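Local coordinates for protein Phthiocerol/phthiodiolone dimycocerosyl transferase (Mycobacterium tuberculosis, PDB 1Q9J) that probably catalyses the last step of phthiocerol dimycocerosate synthesis, transferring mycocerosic acids from mycocerosic acid synthase onto phthiocerol and related alcohols to form diesters, at residues V266-R269 / F270-A273; A309-R312 / A313-N317; S323-H326 / F327-F331. All coordinates share one frame; numbering follows the deposited sequence.

Interaction 1: residues V266-R269 / F270-A273; sequences VDLR and FVLA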
# COMPACT_ATOMS: atom_id res chain seq x y z
N VAL A 266 -1.98 10.08 1.28
CA VAL A 266 -2.99 10.72 2.14
C VAL A 266 -4.35 10.23 1.68
O VAL A 266 -4.83 10.61 0.60
CB VAL A 266 -2.98 12.28 2.08
CG1 VAL A 266 -4.13 12.82 2.92
CG2 VAL A 266 -1.66 12.83 2.60
N ASP A 267 -4.98 9.40 2.51
CA ASP A 267 -6.29 8.85 2.18
C ASP A 267 -7.36 9.95 2.19
O ASP A 267 -7.79 10.41 3.24
CB ASP A 267 -6.67 7.75 3.19
CG ASP A 267 -7.69 6.76 2.62
OD1 ASP A 267 -8.33 7.08 1.58
OD2 ASP A 267 -7.87 5.67 3.21
N LEU A 268 -7.77 10.35 1.00
CA LEU A 268 -8.77 11.37 0.87
C LEU A 268 -10.14 10.92 1.40
O LEU A 268 -11.10 11.69 1.41
CB LEU A 268 -8.88 11.80 -0.61
CG LEU A 268 -7.60 12.46 -1.13
CD1 LEU A 268 -7.78 13.01 -2.53
CD2 LEU A 268 -7.20 13.59 -0.18
N ARG A 269 -10.24 9.67 1.83
CA ARG A 269 -11.52 9.16 2.33
C ARG A 269 -11.99 9.90 3.59
O ARG A 269 -13.19 10.10 3.76
CB ARG A 269 -11.42 7.67 2.62
CG ARG A 269 -11.36 6.79 1.39
CD ARG A 269 -11.13 5.31 1.78
NE ARG A 269 -11.16 4.40 0.62
CZ ARG A 269 -10.19 4.27 -0.28
NH1 ARG A 269 -9.08 4.98 -0.20
NH2 ARG A 269 -10.35 3.43 -1.30
N PHE A 270 -11.06 10.31 4.45
CA PHE A 270 -11.43 11.03 5.67
C PHE A 270 -11.22 12.53 5.52
O PHE A 270 -11.50 13.30 6.44
CB PHE A 270 -10.61 10.54 6.85
CG PHE A 270 -10.20 9.11 6.74
CD1 PHE A 270 -9.10 8.74 5.96
CD2 PHE A 270 -10.91 8.11 7.42
CE1 PHE A 270 -8.71 7.41 5.87
CE2 PHE A 270 -10.52 6.77 7.33
CZ PHE A 270 -9.43 6.41 6.56
N VAL A 271 -10.75 12.93 4.35
CA VAL A 271 -10.50 14.32 4.05
C VAL A 271 -11.69 14.98 3.33
O VAL A 271 -12.32 15.91 3.85
CB VAL A 271 -9.21 14.44 3.20
CG1 VAL A 271 -9.17 15.77 2.47
CG2 VAL A 271 -7.98 14.30 4.10
N LEU A 272 -11.99 14.48 2.14
CA LEU A 272 -13.06 14.98 1.30
C LEU A 272 -14.44 15.13 1.90
O LEU A 272 -14.73 14.64 2.99
CB LEU A 272 -13.20 14.11 0.06
CG LEU A 272 -11.97 13.93 -0.83
CD1 LEU A 272 -12.39 13.09 -2.02
CD2 LEU A 272 -11.43 15.28 -1.28
N ALA A 273 -15.28 15.79 1.12
CA ALA A 273 -16.68 16.09 1.40
C ALA A 273 -17.37 14.83 1.90
O ALA A 273 -16.72 14.01 2.56
CB ALA A 273 -17.35 16.62 0.15

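Interaction 2: residues A309-R312 / A313-N317; sequences ATLR and ADLAN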
# COMPACT_ATOMS: atom_id res chain seq x y z
N ALA A 309 3.45 19.61 9.99
CA ALA A 309 2.78 20.89 9.89
C ALA A 309 2.44 21.18 8.45
O ALA A 309 1.31 21.53 8.14
CB ALA A 309 3.66 22.00 10.47
N THR A 310 3.41 21.02 7.56
CA THR A 310 3.17 21.28 6.13
C THR A 310 1.91 20.55 5.60
O THR A 310 1.18 21.09 4.77
CB THR A 310 4.38 20.88 5.26
OG1 THR A 310 5.55 21.59 5.69
CG2 THR A 310 4.11 21.24 3.80
N LEU A 311 1.68 19.34 6.08
CA LEU A 311 0.54 18.58 5.65
C LEU A 311 -0.71 19.37 5.97
O LEU A 311 -1.55 19.64 5.11
CB LEU A 311 0.49 17.25 6.38
CG LEU A 311 -0.71 16.37 5.97
CD1 LEU A 311 -0.77 16.25 4.45
CD2 LEU A 311 -0.60 15.01 6.63
N ARG A 312 -0.84 19.71 7.24
CA ARG A 312 -1.98 20.49 7.72
C ARG A 312 -2.17 21.77 6.90
O ARG A 312 -3.30 22.15 6.61
CB ARG A 312 -1.79 20.81 9.20
CG ARG A 312 -1.86 19.58 10.07
CD ARG A 312 -1.69 19.89 11.55
NE ARG A 312 -2.09 18.73 12.34
CZ ARG A 312 -1.36 18.19 13.32
NH1 ARG A 312 -0.18 18.70 13.62
NH2 ARG A 312 -1.83 17.13 13.97
N ALA A 313 -1.08 22.42 6.51
CA ALA A 313 -1.22 23.64 5.73
C ALA A 313 -1.83 23.32 4.36
O ALA A 313 -2.68 24.05 3.86
CB ALA A 313 0.12 24.32 5.55
N ASP A 314 -1.38 22.22 3.77
CA ASP A 314 -1.87 21.81 2.47
C ASP A 314 -3.34 21.43 2.52
O ASP A 314 -4.12 21.80 1.65
CB ASP A 314 -1.02 20.66 1.92
CG ASP A 314 0.36 21.11 1.52
OD1 ASP A 314 0.50 22.31 1.17
OD2 ASP A 314 1.31 20.27 1.54
N LEU A 315 -3.71 20.68 3.56
CA LEU A 315 -5.11 20.30 3.72
C LEU A 315 -5.96 21.56 3.86
O LEU A 315 -6.99 21.71 3.20
CB LEU A 315 -5.29 19.41 4.95
CG LEU A 315 -4.72 18.00 4.88
CD1 LEU A 315 -5.04 17.29 6.15
CD2 LEU A 315 -5.28 17.26 3.69
N ALA A 316 -5.52 22.46 4.73
CA ALA A 316 -6.22 23.71 4.97
C ALA A 316 -6.36 24.57 3.72
O ALA A 316 -7.32 25.33 3.59
CB ALA A 316 -5.49 24.49 6.06
N ASN A 317 -5.41 24.44 2.80
CA ASN A 317 -5.42 25.22 1.56
C ASN A 317 -6.04 24.47 0.43
O ASN A 317 -6.16 24.99 -0.68
CB ASN A 317 -4.00 25.61 1.19
CG ASN A 317 -3.36 26.47 2.24
OD1 ASN A 317 -2.15 26.49 2.39
ND2 ASN A 317 -4.18 27.18 2.99

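Interaction 3: residues S323-H326 / F327-F331; sequences SGLH and FGTAF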
# COMPACT_ATOMS: atom_id res chain seq x y z
N SER A 323 -5.31 19.03 -5.96
CA SER A 323 -4.23 18.65 -6.86
C SER A 323 -4.53 17.24 -7.35
O SER A 323 -4.87 16.36 -6.57
CB SER A 323 -2.89 18.66 -6.12
OG SER A 323 -2.78 17.56 -5.24
N GLY A 324 -4.42 17.04 -8.65
CA GLY A 324 -4.70 15.72 -9.17
C GLY A 324 -3.68 14.67 -8.76
O GLY A 324 -3.77 13.52 -9.17
N LEU A 325 -2.71 15.06 -7.94
CA LEU A 325 -1.67 14.13 -7.52
C LEU A 325 -2.19 12.93 -6.72
O LEU A 325 -2.89 13.09 -5.73
CB LEU A 325 -0.61 14.87 -6.70
CG LEU A 325 0.85 14.85 -7.21
CD1 LEU A 325 1.76 15.47 -6.15
CD2 LEU A 325 1.29 13.40 -7.49
N HIS A 326 -1.83 11.73 -7.17
CA HIS A 326 -2.22 10.52 -6.45
C HIS A 326 -0.94 9.78 -6.08
O HIS A 326 0.12 10.02 -6.66
CB HIS A 326 -3.11 9.62 -7.33
CG HIS A 326 -2.49 9.22 -8.63
ND1 HIS A 326 -2.25 10.12 -9.65
CD2 HIS A 326 -2.05 8.02 -9.08
CE1 HIS A 326 -1.69 9.49 -10.67
NE2 HIS A 326 -1.56 8.22 -10.35
N PHE A 327 -1.03 8.87 -5.12
CA PHE A 327 0.16 8.16 -4.71
C PHE A 327 0.60 7.10 -5.71
O PHE A 327 1.67 6.52 -5.58
CB PHE A 327 -0.04 7.54 -3.32
CG PHE A 327 1.24 7.14 -2.64
CD1 PHE A 327 2.35 8.00 -2.60
CD2 PHE A 327 1.34 5.91 -1.98
CE1 PHE A 327 3.52 7.64 -1.92
CE2 PHE A 327 2.51 5.55 -1.30
CZ PHE A 327 3.60 6.43 -1.27
N GLY A 328 -0.22 6.84 -6.72
CA GLY A 328 0.19 5.86 -7.71
C GLY A 328 1.48 6.31 -8.38
O GLY A 328 2.28 5.48 -8.84
N THR A 329 1.69 7.62 -8.45
CA THR A 329 2.89 8.19 -9.08
C THR A 329 4.19 7.57 -8.55
O THR A 329 5.24 7.65 -9.19
CB THR A 329 2.96 9.73 -8.88
OG1 THR A 329 3.14 10.03 -7.48
CG2 THR A 329 1.69 10.39 -9.37
N ALA A 330 4.10 6.96 -7.37
CA ALA A 330 5.26 6.33 -6.75
C ALA A 330 5.91 5.32 -7.69
O ALA A 330 7.12 5.21 -7.72
CB ALA A 330 4.83 5.63 -5.47
N PHE A 331 5.09 4.60 -8.46
CA PHE A 331 5.58 3.60 -9.39
C PHE A 331 6.19 4.21 -10.64
O PHE A 331 6.48 3.51 -11.60
CB PHE A 331 4.46 2.64 -9.78
CG PHE A 331 4.03 1.75 -8.67
CD1 PHE A 331 3.05 2.15 -7.78
CD2 PHE A 331 4.63 0.51 -8.50
CE1 PHE A 331 2.67 1.33 -6.72
CE2 PHE A 331 4.26 -0.32 -7.44
CZ PHE A 331 3.28 0.09 -6.55

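Interaction 1: residues V266-R269 / F270-A273
Two torsions bring Asp267 and Phe270 together: the carboxylate carbon lies across from the amide N of Asp267 (chi1 -156°), while the phenyl group lies on the side opposite its own carbonyl carbon, with chi1 displaced to -30°. The ring thus folds back over the turn, and Phe270 CE1 comes 3.3 Å from Asp267 OD2, carboxylate and ring planes standing almost perpendicular. Arg269 CB sits above one face of the same ring, offset toward its rim.

The polar work falls on the other carboxylate oxygen. Arg269 N donates to Asp267 OD1 at 3.2 Å, closing an Asx turn, and Arg269 NH1 makes a salt bridge to that same OD1 at 2.9 Å. The two donors arrive from opposite faces of the carboxylate plane, a grip that should restrict its rotation. Beneath the side chains runs a type I beta turn from Asp267 to Phe270, closed by a weak hydrogen bond from Phe270 N to Asp267 O. Leu268 O then takes the backbone N of Leu272 at 3.0 Å and, weakly, that of Val271. The apolar side follows this backbone: Leu268 CB meets Leu272 CG at 3.8 Å, and Leu268 CD2 meets Val271 CG1 at 4.0 Å.

Arg269 also bonds Pro278 O through NH2 and forms a salt bridge with Asp128, the aspartate of the HHxxxDG motif, which probably has a structural role in organising the active site. The turn follows directly on the end of strand 260-267, with Arg269 against helix 129-148, Leu268 and Leu272 against helix 164-170, and Val271 beside helix 319-322.

Interaction 2: residues A309-R312 / A313-N317
Ala313 opens the second half of this helical segment by donating its backbone N to Ala309 O at 3.0 Å, the first of four successive i to i-4 bonds joining 309-312 to 313-317. Its methyl group leans over the preceding turn, with CB 3.5 Å from Thr310 O.

Asp314 continues the pattern, N to Thr310 O at 3.0 Å. Its carboxylate carbon lies anti to the carbonyl carbon (chi1 -71°), which lays the side chain alongside that of Thr310, both pointing the same way; Asp314 OD2 and Thr310 CG2 are 3.7 Å apart. It is the Thr310 methyl that faces the acid; OG1 bonds back to Asp306 O. Asp314 OD1 in turn makes a salt bridge with Arg183, a pairing that would be expected to favour the charged carboxylate.

Leu315 N reaches Leu311 O at 2.9 Å. One turn apart on the same flank, Leu311 CD1 and Leu315 CG meet at 4.3 Å. Ala316 N then bonds Arg312 O at 2.9 Å, and Asn317 N returns to Ala313 O. The exposed Arg312, extended from CG to NE, is probably important for recognising the acyl carrier domain of mycocerosic acid synthase.

Helix 300-317 thus has two characters. Leu311 rests on strands 260-267 and 285-292 and, with Leu315, on Ile320 of helix 319-322, whereas Arg312, Ala313 and Ala316 lie on the exposed surface.

Interaction 3: residues S323-H326 / F327-F331
His326 and Thr329 carry most of this contact, each using both its backbone and its side chain. The imidazole of His326 is set by a chi1 of 57°, which places CG between the backbone N and the carbonyl carbon and turns the ring over the start of the following 3-10 turn. There the methyl of Thr329 lies over one ring face: CG2 is 4.0 Å from the ring centroid and 20° off the ring normal, a CH-pi contact displaced toward the rim. Its nearest ring atom is His326 CE1, 3.7 Å from Thr329 CG2.

The other branch of the threonine does different work. With chi1 of 66°, Thr329 OG1 turns back along the chain and donates to His326 O at 3.1 Å, almost in line with the C=O bond. Thr329 N points to the same acceptor at 3.4 Å, but this bond is weak. One carbonyl oxygen is thereby engaged by both the hydroxyl and the amide of the residue three positions on, which ties the loop to the first turn.

Gly328, without a side chain, lets the imidazole lie close to the backbone. From the preceding loop, Leu325 crosses Thr329 at about a right angle, its CD2 meeting Thr329 CG2 at 3.6 Å. Phe327 faces elsewhere, packing against strands 342-345 and 285-292, while His326 also touches helix 12-19.

The hydroxyl and, weakly, the amide of Thr329 thus return to the carbonyl of the residue just before segment 327-331, where the loop enters its first 3-10 turn. The turn lies near the probable catalytic site: Gly328 is about 6 Å from the side chain of His124, the probable proton acceptor, which belongs to the HHxxxDG motif.

In the fold
The contacts differ in chemistry with their place in the fold. Interaction 2 lies on the surface, a regular helix with leucines on its inner flank and a buried aspartate paired with Arg183; interaction 1 is partly buried and mixes a carboxylate-guanidinium pair with leucine and valine packing; interaction 3, also superficial, uses a hydroxyl bond and a methyl over an imidazole. Interactions 1 and 2 touch, Val266 CG2 meeting Leu311 CD1 and Val271 CG2 meeting Leu315 CD2, each at 4.0 Å, so helix 300-317 packs on the end of strand 260-267 and the turn after it. Interaction 3 touches neither but, like interaction 1, lies near the probable active site; interaction 2 carries the probable carrier-recognition arginine.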